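Local coordinates for ATP-dependent Clp protease adapter protein CLPS1, chloroplastic (Arabidopsis thaliana, PDB 7D34), which acts as a small chloroplast adapter that modulates the ClpC chaperone and probably selects substrates for the plastid Clp protease, at residues P4-H10 with L48-C54. Coordinates in Å, arbitrary orientation, origin at the centre of the assembly. Residues are numbered along the deposited sequence.
Sequences PYRVILH and LAVVIVC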
loop_
_atom_site.group_PDB
_atom_site.type_symbol
_atom_site.label_atom_id
_atom_site.label_comp_id
_atom_site.label_asym_id
_atom_site.label_seq_id
_atom_site.Cartn_x
_atom_site.Cartn_y
_atom_site.Cartn_z
ATOM N N PRO A 4 3.699 15.963 -1.665
ATOM C CA PRO A 4 3.773 14.660 -0.990
ATOM C C PRO A 4 4.543 13.612 -1.771
ATOM O O PRO A 4 4.465 13.524 -2.998
ATOM C CB PRO A 4 2.299 14.263 -0.833
ATOM C CG PRO A 4 1.611 14.935 -1.983
ATOM C CD PRO A 4 2.355 16.225 -2.216
ATOM N N TYR A 5 5.292 12.813 -1.024
ATOM C CA TYR A 5 6.065 11.702 -1.545
ATOM C C TYR A 5 5.709 10.463 -0.741
ATOM O O TYR A 5 5.297 10.550 0.420
ATOM C CB TYR A 5 7.573 11.951 -1.453
ATOM C CG TYR A 5 8.130 12.731 -2.641
ATOM C CD1 TYR A 5 8.968 12.124 -3.573
ATOM C CD2 TYR A 5 7.809 14.073 -2.836
ATOM C CE1 TYR A 5 9.485 12.840 -4.659
ATOM C CE2 TYR A 5 8.311 14.782 -3.916
ATOM C CZ TYR A 5 9.143 14.174 -4.820
ATOM O OH TYR A 5 9.612 14.916 -5.882
ATOM N N ARG A 6 5.871 9.305 -1.372
ATOM C CA ARG A 6 5.533 8.026 -0.763
ATOM C C ARG A 6 6.800 7.321 -0.294
ATOM O O ARG A 6 7.793 7.266 -1.030
ATOM C CB ARG A 6 4.784 7.151 -1.769
ATOM C CG ARG A 6 3.276 7.209 -1.709
ATOM C CD ARG A 6 2.641 7.456 -3.076
ATOM N NE ARG A 6 2.550 6.259 -3.920
ATOM C CZ ARG A 6 1.780 6.173 -5.002
ATOM N NH1 ARG A 6 1.751 5.072 -5.719
ATOM N NH2 ARG A 6 0.999 7.182 -5.344
ATOM N N VAL A 7 6.782 6.845 0.953
ATOM C CA VAL A 7 7.775 5.905 1.464
ATOM C C VAL A 7 7.173 4.509 1.338
ATOM O O VAL A 7 6.123 4.215 1.926
ATOM C CB VAL A 7 8.178 6.219 2.916
ATOM C CG1 VAL A 7 9.313 5.300 3.381
ATOM C CG2 VAL A 7 8.610 7.685 3.080
ATOM N N ILE A 8 7.836 3.664 0.565
ATOM C CA ILE A 8 7.369 2.321 0.250
ATOM C C ILE A 8 8.188 1.283 1.002
ATOM O O ILE A 8 9.415 1.376 1.101
ATOM C CB ILE A 8 7.434 2.070 -1.271
ATOM C CG1 ILE A 8 6.636 3.127 -2.044
ATOM C CG2 ILE A 8 6.911 0.692 -1.577
ATOM C CD1 ILE A 8 5.147 3.057 -1.878
ATOM N N LEU A 9 7.484 0.273 1.519
ATOM C CA LEU A 9 8.065 -0.908 2.147
ATOM C C LEU A 9 7.836 -2.080 1.200
ATOM O O LEU A 9 6.696 -2.354 0.808
ATOM C CB LEU A 9 7.435 -1.167 3.520
ATOM C CG LEU A 9 7.871 -2.491 4.156
ATOM C CD1 LEU A 9 9.375 -2.527 4.439
ATOM C CD2 LEU A 9 7.072 -2.798 5.402
ATOM N N HIS A 10 8.919 -2.729 0.786
ATOM C CA HIS A 10 8.847 -3.908 -0.062
ATOM C C HIS A 10 9.033 -5.187 0.750
ATOM O O HIS A 10 9.797 -5.230 1.719
ATOM C CB HIS A 10 9.917 -3.829 -1.150
ATOM C CG HIS A 10 9.779 -2.658 -2.076
ATOM N ND1 HIS A 10 9.201 -2.764 -3.322
ATOM C CD2 HIS A 10 10.158 -1.363 -1.945
ATOM C CE1 HIS A 10 9.233 -1.587 -3.921
ATOM N NE2 HIS A 10 9.799 -0.717 -3.102
ATOM N N LEU A 48 4.387 -4.990 -1.613
ATOM C CA LEU A 48 4.809 -3.647 -1.225
ATOM C C LEU A 48 3.674 -2.972 -0.475
ATOM O O LEU A 48 2.511 -3.363 -0.595
ATOM C CB LEU A 48 5.220 -2.793 -2.431
ATOM C CG LEU A 48 4.127 -2.215 -3.330
ATOM C CD1 LEU A 48 4.744 -1.145 -4.217
ATOM C CD2 LEU A 48 3.472 -3.265 -4.197
ATOM N N ALA A 49 4.026 -1.955 0.307
ATOM C CA ALA A 49 3.018 -1.219 1.053
ATOM C C ALA A 49 3.496 0.196 1.337
ATOM O O ALA A 49 4.690 0.440 1.518
ATOM C CB ALA A 49 2.660 -1.921 2.372
ATOM N N VAL A 50 2.541 1.123 1.381
ATOM C CA VAL A 50 2.834 2.523 1.667
ATOM C C VAL A 50 3.020 2.669 3.170
ATOM O O VAL A 50 2.113 2.374 3.956
ATOM C CB VAL A 50 1.723 3.453 1.154
ATOM C CG1 VAL A 50 1.948 4.898 1.660
ATOM C CG2 VAL A 50 1.648 3.331 -0.375
ATOM N N VAL A 51 4.191 3.155 3.567
ATOM C CA VAL A 51 4.501 3.332 4.979
ATOM C C VAL A 51 3.960 4.664 5.494
ATOM O O VAL A 51 3.302 4.735 6.541
ATOM C CB VAL A 51 6.019 3.248 5.195
ATOM C CG1 VAL A 51 6.328 3.564 6.644
ATOM C CG2 VAL A 51 6.506 1.898 4.809
ATOM N N ILE A 52 4.237 5.739 4.759
ATOM C CA ILE A 52 3.850 7.092 5.137
ATOM C C ILE A 52 3.921 7.976 3.898
ATOM O O ILE A 52 4.692 7.705 2.967
ATOM C CB ILE A 52 4.753 7.636 6.263
ATOM C CG1 ILE A 52 4.404 9.085 6.612
ATOM C CG2 ILE A 52 6.213 7.485 5.873
ATOM C CD1 ILE A 52 4.766 9.458 8.052
ATOM N N VAL A 53 3.144 9.048 3.888
ATOM C CA VAL A 53 3.217 10.068 2.855
ATOM C C VAL A 53 3.709 11.335 3.544
ATOM O O VAL A 53 3.126 11.777 4.541
ATOM C CB VAL A 53 1.858 10.283 2.160
ATOM C CG1 VAL A 53 2.009 11.330 1.045
ATOM C CG2 VAL A 53 1.294 8.958 1.609
ATOM N N CYS A 54 4.780 11.916 3.015
ATOM C CA CYS A 54 5.448 13.041 3.650
ATOM C C CYS A 54 6.220 13.788 2.570
ATOM O O CYS A 54 6.292 13.360 1.412
ATOM C CB CYS A 54 6.391 12.599 4.780
ATOM S SG CYS A 54 7.413 11.177 4.407
#
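Two-faced packing of a strand pair is well illustrated by the apolar centre here. Beside helix 33-46, Val-51 CG2 packs on Leu-9 CB at 3.5 Å, and both side chains rest on Ile-39 of that helix. Farther along, Val-7 CG2 meets Ile-52 CG2 at 3.7 Å and Cys-54 SG at 3.9 Å, with Ala-59 of helix 56-68 over Val-7 and Cys-54. On the reverse face, Ile-8 bridges Val-50 (CD1 to CG2, 3.8 Å) and Leu-48 (CG2 to CD1, 3.9 Å). The backbones run antiparallel, joined by six hydrogen bonds, among them Leu-9 N to Ala-49 O (2.8 Å) and Tyr-5 N to Cys-54 O (2.7 Å). Midway, a classic beta bulge sets Val-51 and Ile-52 against the single residue Val-7: Val-51 N donates to Val-7 O (2.7 Å) and Val-7 N to Ile-52 O (3.0 Å), while the near-helical angles of Val-51 (-84/-49) point its CA-to-CB bond toward strand 5-10. In this alpha+beta ClpS core, strand 5-10 is the central strand of an antiparallel sheet, between 48-54 and 72-77. The polar edge begins on the Ile-8 face, where Arg-6 forms salt bridges with Glu-76 and Asp-78 of its own chain and with Glu-76 of the second subunit. At the end of the strand, His-10, hydrogen-bonded to Ser-74, touches the bound phenylalanine, so this strand leads directly into the pocket for that residue.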